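Local coordinates for protein 2-dehydropantoate 2-reductase (Geobacter metallireducens, PDB 3HN2) that probably catalyses the NADPH-dependent reduction of ketopantoate to pantoic acid, a step in the biosynthesis of pantothenate, at residues L187-P192 with L246-A251. Sequence-based numbering, arbitrary orientation.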
ATOM      1  N   LEU A 187      -5.498 -12.437  -8.932  1.00 53.82           N
ATOM      2  CA  LEU A 187      -5.245 -12.341 -10.374  1.00 42.56           C
ATOM      3  C   LEU A 187      -5.561 -10.953 -10.921  1.00 40.79           C
ATOM      4  O   LEU A 187      -4.942 -10.513 -11.887  1.00 46.45           O
ATOM      5  CB  LEU A 187      -6.038 -13.413 -11.140  1.00 31.12           C
ATOM      6  CG  LEU A 187      -5.330 -14.637 -11.744  1.00 37.04           C
ATOM      7  CD1 LEU A 187      -3.907 -14.869 -11.216  1.00 11.10           C
ATOM      8  CD2 LEU A 187      -6.182 -15.915 -11.592  1.00 31.81           C
ATOM      9  N   VAL A 188      -6.521 -10.272 -10.294  1.00 42.88           N
ATOM     10  CA  VAL A 188      -6.854  -8.889 -10.627  1.00 44.41           C
ATOM     11  C   VAL A 188      -5.654  -7.959 -10.405  1.00 46.31           C
ATOM     12  O   VAL A 188      -5.504  -6.959 -11.100  1.00 39.88           O
ATOM     13  CB  VAL A 188      -8.099  -8.392  -9.848  1.00 44.24           C
ATOM     14  CG1 VAL A 188      -8.338  -6.879 -10.057  1.00 54.82           C
ATOM     15  CG2 VAL A 188      -9.322  -9.155 -10.285  1.00 26.27           C
ATOM     16  N   TRP A 189      -4.792  -8.316  -9.456  1.00 45.35           N
ATOM     17  CA  TRP A 189      -3.576  -7.552  -9.213  1.00 45.33           C
ATOM     18  C   TRP A 189      -2.394  -8.079 -10.018  1.00 47.04           C
ATOM     19  O   TRP A 189      -1.625  -7.287 -10.599  1.00 34.55           O
ATOM     20  CB  TRP A 189      -3.217  -7.536  -7.721  1.00 38.71           C
ATOM     21  CG  TRP A 189      -2.179  -6.515  -7.435  1.00 43.96           C
ATOM     22  CD1 TRP A 189      -2.388  -5.195  -7.127  1.00 32.31           C
ATOM     23  CD2 TRP A 189      -0.758  -6.699  -7.478  1.00 45.86           C
ATOM     24  NE1 TRP A 189      -1.185  -4.561  -6.951  1.00 22.24           N
ATOM     25  CE2 TRP A 189      -0.167  -5.448  -7.173  1.00 24.96           C
ATOM     26  CE3 TRP A 189       0.073  -7.799  -7.739  1.00 22.40           C
ATOM     27  CZ2 TRP A 189       1.217  -5.267  -7.116  1.00 21.40           C
ATOM     28  CZ3 TRP A 189       1.461  -7.621  -7.692  1.00 26.30           C
ATOM     29  CH2 TRP A 189       2.016  -6.359  -7.382  1.00 48.16           C
ATOM     30  N   ASN A 190      -2.242  -9.408 -10.020  1.00 29.97           N
ATOM     31  CA  ASN A 190      -1.069 -10.077 -10.589  1.00 27.07           C
ATOM     32  C   ASN A 190      -0.955  -9.963 -12.094  1.00 31.62           C
ATOM     33  O   ASN A 190       0.139 -10.045 -12.636  1.00 44.90           O
ATOM     34  CB  ASN A 190      -1.056 -11.571 -10.215  1.00 44.66           C
ATOM     35  CG  ASN A 190      -0.168 -11.881  -9.018  1.00 53.90           C
ATOM     36  OD1 ASN A 190       0.285 -10.983  -8.296  1.00 41.96           O
ATOM     37  ND2 ASN A 190       0.079 -13.168  -8.796  1.00 64.40           N
ATOM     38  N   ILE A 191      -2.080  -9.803 -12.778  1.00 28.64           N
ATOM     39  CA  ILE A 191      -2.048  -9.762 -14.234  1.00 28.24           C
ATOM     40  C   ILE A 191      -1.553  -8.407 -14.788  1.00 33.21           C
ATOM     41  O   ILE A 191      -0.549  -8.408 -15.502  1.00 30.45           O
ATOM     42  CB  ILE A 191      -3.338 -10.343 -14.887  1.00 28.51           C
ATOM     43  CG1 ILE A 191      -3.362 -11.870 -14.685  1.00 40.41           C
ATOM     44  CG2 ILE A 191      -3.407 -10.004 -16.367  1.00 36.42           C
ATOM     45  CD1 ILE A 191      -4.594 -12.581 -15.223  1.00 25.98           C
ATOM     46  N   PRO A 192      -2.212  -7.262 -14.445  1.00 34.29           N
ATOM     47  CA  PRO A 192      -1.640  -5.979 -14.921  1.00 37.41           C
ATOM     48  C   PRO A 192      -0.220  -5.712 -14.440  1.00 28.35           C
ATOM     49  O   PRO A 192       0.621  -5.319 -15.231  1.00 30.34           O
ATOM     50  CB  PRO A 192      -2.598  -4.917 -14.359  1.00 30.04           C
ATOM     51  CG  PRO A 192      -3.330  -5.607 -13.256  1.00 42.17           C
ATOM     52  CD  PRO A 192      -3.454  -7.030 -13.683  1.00 31.60           C
ATOM     53  N   LEU A 246      -6.147  -0.205  -7.629  1.00 40.19           N
ATOM     54  CA  LEU A 246      -5.533   0.980  -8.196  1.00 52.47           C
ATOM     55  C   LEU A 246      -4.935   1.807  -7.060  1.00 59.22           C
ATOM     56  O   LEU A 246      -3.773   2.215  -7.128  1.00 62.48           O
ATOM     57  CB  LEU A 246      -6.591   1.774  -8.972  1.00 51.32           C
ATOM     58  CG  LEU A 246      -6.300   2.504 -10.287  1.00 45.78           C
ATOM     59  CD1 LEU A 246      -5.321   1.774 -11.196  1.00 31.88           C
ATOM     60  CD2 LEU A 246      -7.614   2.748 -11.022  1.00 52.52           C
ATOM     61  N   GLU A 247      -5.720   2.005  -6.000  1.00 64.69           N
ATOM     62  CA  GLU A 247      -5.290   2.773  -4.825  1.00 62.01           C
ATOM     63  C   GLU A 247      -4.339   1.990  -3.917  1.00 56.24           C
ATOM     64  O   GLU A 247      -3.469   2.580  -3.286  1.00 50.33           O
ATOM     65  CB  GLU A 247      -6.499   3.249  -4.014  1.00 60.14           C
ATOM     66  CG  GLU A 247      -7.322   4.359  -4.674  1.00 63.90           C
ATOM     67  CD  GLU A 247      -8.563   4.735  -3.869  1.00 69.37           C
ATOM     68  OE1 GLU A 247      -9.421   5.471  -4.402  1.00 69.58           O
ATOM     69  OE2 GLU A 247      -8.684   4.297  -2.702  1.00 81.12           O
ATOM     70  N   PHE A 248      -4.524   0.670  -3.853  1.00 56.21           N
ATOM     71  CA  PHE A 248      -3.691  -0.222  -3.034  1.00 51.40           C
ATOM     72  C   PHE A 248      -2.248  -0.248  -3.519  1.00 47.57           C
ATOM     73  O   PHE A 248      -1.322  -0.141  -2.717  1.00 52.61           O
ATOM     74  CB  PHE A 248      -4.289  -1.638  -3.024  1.00 59.77           C
ATOM     75  CG  PHE A 248      -3.402  -2.693  -2.416  1.00 60.22           C
ATOM     76  CD1 PHE A 248      -3.314  -2.835  -1.034  1.00 64.08           C
ATOM     77  CD2 PHE A 248      -2.690  -3.575  -3.228  1.00 64.36           C
ATOM     78  CE1 PHE A 248      -2.508  -3.817  -0.472  1.00 65.41           C
ATOM     79  CE2 PHE A 248      -1.880  -4.558  -2.675  1.00 81.97           C
ATOM     80  CZ  PHE A 248      -1.791  -4.683  -1.293  1.00 76.00           C
ATOM     81  N   THR A 249      -2.070  -0.375  -4.834  1.00 46.24           N
ATOM     82  CA  THR A 249      -0.746  -0.455  -5.459  1.00 43.81           C
ATOM     83  C   THR A 249      -0.026   0.899  -5.395  1.00 47.81           C
ATOM     84  O   THR A 249       1.198   0.962  -5.476  1.00 53.20           O
ATOM     85  CB  THR A 249      -0.842  -0.968  -6.929  1.00 45.89           C
ATOM     86  OG1 THR A 249      -1.961  -1.846  -7.057  1.00 13.11           O
ATOM     87  CG2 THR A 249       0.391  -1.748  -7.339  1.00 13.44           C
ATOM     88  N   ASP A 250      -0.799   1.968  -5.211  1.00 51.07           N
ATOM     89  CA  ASP A 250      -0.286   3.334  -5.124  1.00 46.22           C
ATOM     90  C   ASP A 250       0.417   3.625  -3.787  1.00 52.91           C
ATOM     91  O   ASP A 250       1.074   4.660  -3.635  1.00 53.30           O
ATOM     92  CB  ASP A 250      -1.440   4.320  -5.331  1.00 50.40           C
ATOM     93  CG  ASP A 250      -1.060   5.501  -6.209  1.00 70.82           C
ATOM     94  OD1 ASP A 250      -1.962   6.046  -6.882  1.00 77.97           O
ATOM     95  OD2 ASP A 250       0.131   5.887  -6.235  1.00 77.12           O
ATOM     96  N   ALA A 251       0.275   2.714  -2.825  1.00 48.98           N
ATOM     97  CA  ALA A 251       0.919   2.829  -1.515  1.00 43.39           C
ATOM     98  C   ALA A 251       2.194   1.987  -1.429  1.00 41.17           C
ATOM     99  O   ALA A 251       2.752   1.792  -0.345  1.00 37.65           O
ATOM    100  CB  ALA A 251      -0.057   2.412  -0.418  1.00 40.87           C
TER
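A buried hydrogen bond from the indole of Trp189 to the hydroxyl of Thr249, with an aromatic contact to Phe248 beside it, joins helix 179-200 to helix 241-249 in the helical C-terminal part of the subunit. The indole spans the gap between the backbones, whose nearest CA atoms, those of Trp189 and Thr249, are 8.5 Å apart. With CG anti to the backbone N (chi1 -167°), Trp189 reaches across with the pyrrole edge leading. Its NE1 lies 2.8 Å from Thr249 OG1, which is tilted slightly out of the ring plane; the N-H path is distinctly bent, at 138°. Thr249 CG2 lies along the same edge, 3.6 Å from Trp189 CZ2. The hydroxyl in turn donates to Met245 O one turn back, so both partners together satisfy and orient it. Phe248 turns an edge toward the indole face in an offset edge-to-face pair, planes at 82° and its CD2 4.1 Å from Trp189 NE1. Phe127 meets both rings, and Phe193 stacks on Trp189. A leucine in place of Trp189 would probably leave the Thr249 hydroxyl without its indole donor and open a gap beside Phe248. The contact thus joins two helices of the helical C-terminal domain that, in ketopantoate reductases, follows the Rossmann-type NADP-binding domain.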